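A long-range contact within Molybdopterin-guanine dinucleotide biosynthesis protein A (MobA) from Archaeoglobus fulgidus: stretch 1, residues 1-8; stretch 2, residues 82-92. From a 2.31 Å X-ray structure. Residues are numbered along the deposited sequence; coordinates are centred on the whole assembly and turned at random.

Stretch 1, residues 1-8: MKVAVLVG
Stretch 2, residues 82-92: HFGSCVVAAID

What holds the two stretches together most firmly? Strands 2-6 and 86-90 run parallel, their directions 26° apart, and the hydrogen bonds zigzag between them: V87 N to K2 O, 3.0 Å; A4 N to V87 O, 3.0 Å; A89 N to A4 O, 3.1 Å; L6 N to A89 O, 2.9 Å; and, just past the second strand, I91 N to L6 O, 3.0 Å. The register pairs V3 with V87, A4 with V88, V5 with A89 and L6 with A90, CA atoms 4.6-5.1 Å apart, in extended conformation.

How does K2 secure the turn before the second strand? Its chain (m, t, m, t) carries the charged amine K2 NZ to backbone carbonyl acceptors, F83 O at 2.8 Å and, weakly, S85 O at 3.0 Å. Between them G84 takes phi/psi 87/-147, where a CB would jam against the preceding carbonyl. K2 CD lies over a face of the F83 ring (chi1 p), 3.6 Å from F83 CG, a CH-pi contact.

Which side chains pack on each face? On one, V3 CG2 (t) meets V87 CG2 (m) at 3.8 Å in buried van der Waals contact, and selenomethionine M1 brings CE 3.2 Å from V87 CG2. On the other, L6 CD1 (m, t) reaches V88 CG1 (t) at 3.5 Å, while A4 CB sits 3.9 Å from C86 SG (p), apolar groups kept from solvent.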

# COMPACT_ATOMS: atom_id res chain seq x y z
N MSE A 1 0.69 14.02 7.16
CA MSE A 1 1.14 12.68 6.70
C MSE A 1 0.66 12.35 5.29
O MSE A 1 -0.52 12.46 4.98
CB MSE A 1 0.62 11.61 7.64
CG MSE A 1 0.78 10.21 7.08
SE MSE A 1 -0.17 8.90 8.11
CE MSE A 1 1.22 7.60 8.17
N LYS A 2 1.60 11.91 4.45
CA LYS A 2 1.29 11.52 3.07
C LYS A 2 1.09 10.00 2.98
O LYS A 2 1.88 9.22 3.50
CB LYS A 2 2.43 11.95 2.14
CG LYS A 2 2.31 13.37 1.61
CD LYS A 2 3.60 13.83 0.95
CE LYS A 2 4.69 14.07 1.99
NZ LYS A 2 6.01 14.26 1.35
N VAL A 3 0.01 9.60 2.30
CA VAL A 3 -0.34 8.20 2.12
C VAL A 3 -0.54 7.84 0.65
O VAL A 3 -1.27 8.53 -0.07
CB VAL A 3 -1.66 7.87 2.88
CG1 VAL A 3 -2.00 6.40 2.73
CG2 VAL A 3 -1.52 8.24 4.36
N ALA A 4 0.12 6.77 0.21
CA ALA A 4 -0.01 6.31 -1.17
C ALA A 4 -0.68 4.94 -1.14
O ALA A 4 -0.09 3.97 -0.68
CB ALA A 4 1.38 6.19 -1.82
N VAL A 5 -1.92 4.86 -1.62
CA VAL A 5 -2.65 3.60 -1.62
C VAL A 5 -2.50 2.90 -2.97
O VAL A 5 -2.86 3.46 -4.01
CB VAL A 5 -4.15 3.84 -1.31
CG1 VAL A 5 -4.88 2.50 -1.15
CG2 VAL A 5 -4.28 4.67 -0.02
N LEU A 6 -1.94 1.69 -2.95
CA LEU A 6 -1.73 0.93 -4.17
C LEU A 6 -3.02 0.17 -4.52
O LEU A 6 -3.37 -0.79 -3.83
CB LEU A 6 -0.57 -0.06 -3.98
CG LEU A 6 0.78 0.52 -3.52
CD1 LEU A 6 1.77 -0.61 -3.33
CD2 LEU A 6 1.30 1.52 -4.54
N VAL A 7 -3.71 0.60 -5.57
CA VAL A 7 -4.97 -0.03 -5.98
C VAL A 7 -4.96 -0.63 -7.38
O VAL A 7 -6.01 -0.95 -7.94
CB VAL A 7 -6.15 0.98 -5.91
CG1 VAL A 7 -6.14 1.71 -4.57
CG2 VAL A 7 -6.08 1.97 -7.06
N GLY A 8 -3.77 -0.80 -7.95
CA GLY A 8 -3.68 -1.35 -9.29
C GLY A 8 -3.68 -2.87 -9.33
O GLY A 8 -3.61 -3.48 -10.40
N HIS A 82 5.76 11.58 -7.18
CA HIS A 82 4.63 12.49 -7.13
C HIS A 82 4.69 13.52 -6.01
O HIS A 82 4.54 14.71 -6.25
CB HIS A 82 3.32 11.70 -7.00
CG HIS A 82 2.11 12.58 -6.90
ND1 HIS A 82 1.67 13.35 -7.95
CD2 HIS A 82 1.29 12.85 -5.86
CE1 HIS A 82 0.63 14.06 -7.56
NE2 HIS A 82 0.38 13.77 -6.29
N PHE A 83 4.89 13.06 -4.78
CA PHE A 83 4.94 13.99 -3.66
C PHE A 83 5.97 13.69 -2.57
O PHE A 83 5.87 14.23 -1.47
CB PHE A 83 3.54 14.17 -3.05
CG PHE A 83 2.92 12.91 -2.50
CD1 PHE A 83 3.61 11.71 -2.46
CD2 PHE A 83 1.61 12.94 -2.00
CE1 PHE A 83 3.02 10.56 -1.93
CE2 PHE A 83 1.01 11.79 -1.47
CZ PHE A 83 1.71 10.60 -1.44
N GLY A 84 6.95 12.85 -2.87
CA GLY A 84 7.98 12.53 -1.90
C GLY A 84 7.72 11.40 -0.92
O GLY A 84 7.05 10.42 -1.27
N SER A 85 8.25 11.53 0.29
CA SER A 85 8.10 10.53 1.33
C SER A 85 6.64 10.31 1.67
O SER A 85 5.83 11.24 1.62
CB SER A 85 8.87 10.94 2.60
OG SER A 85 8.21 11.99 3.30
N CYS A 86 6.31 9.07 2.02
CA CYS A 86 4.94 8.72 2.35
C CYS A 86 4.95 7.33 2.93
O CYS A 86 5.99 6.68 2.99
CB CYS A 86 4.09 8.69 1.09
SG CYS A 86 4.67 7.48 -0.14
N VAL A 87 3.77 6.88 3.36
CA VAL A 87 3.60 5.54 3.87
C VAL A 87 2.75 4.88 2.80
O VAL A 87 1.82 5.51 2.27
CB VAL A 87 2.86 5.51 5.23
CG1 VAL A 87 3.81 5.90 6.34
CG2 VAL A 87 1.67 6.45 5.19
N VAL A 88 3.08 3.64 2.46
CA VAL A 88 2.36 2.90 1.43
C VAL A 88 1.41 1.90 2.07
O VAL A 88 1.71 1.32 3.11
CB VAL A 88 3.34 2.15 0.49
CG1 VAL A 88 2.56 1.32 -0.53
CG2 VAL A 88 4.24 3.14 -0.22
N ALA A 89 0.25 1.73 1.46
CA ALA A 89 -0.73 0.80 1.96
C ALA A 89 -1.40 0.22 0.73
O ALA A 89 -1.83 0.96 -0.16
CB ALA A 89 -1.74 1.52 2.82
N ALA A 90 -1.47 -1.10 0.66
CA ALA A 90 -2.11 -1.73 -0.48
C ALA A 90 -3.59 -1.88 -0.20
O ALA A 90 -4.01 -2.03 0.95
CB ALA A 90 -1.47 -3.07 -0.74
N ILE A 91 -4.39 -1.82 -1.26
CA ILE A 91 -5.83 -1.97 -1.16
C ILE A 91 -6.15 -3.37 -0.65
O ILE A 91 -7.23 -3.61 -0.12
CB ILE A 91 -6.49 -1.78 -2.53
CG1 ILE A 91 -8.00 -1.71 -2.37
CG2 ILE A 91 -6.13 -2.94 -3.44
CD1 ILE A 91 -8.73 -1.25 -3.63
N ASP A 92 -5.20 -4.29 -0.82
CA ASP A 92 -5.37 -5.68 -0.39
C ASP A 92 -5.56 -5.78 1.12
O ASP A 92 -6.03 -6.81 1.62
CB ASP A 92 -4.16 -6.52 -0.80
CG ASP A 92 -3.84 -6.43 -2.28
OD1 ASP A 92 -3.53 -5.31 -2.77
OD2 ASP A 92 -3.89 -7.47 -2.97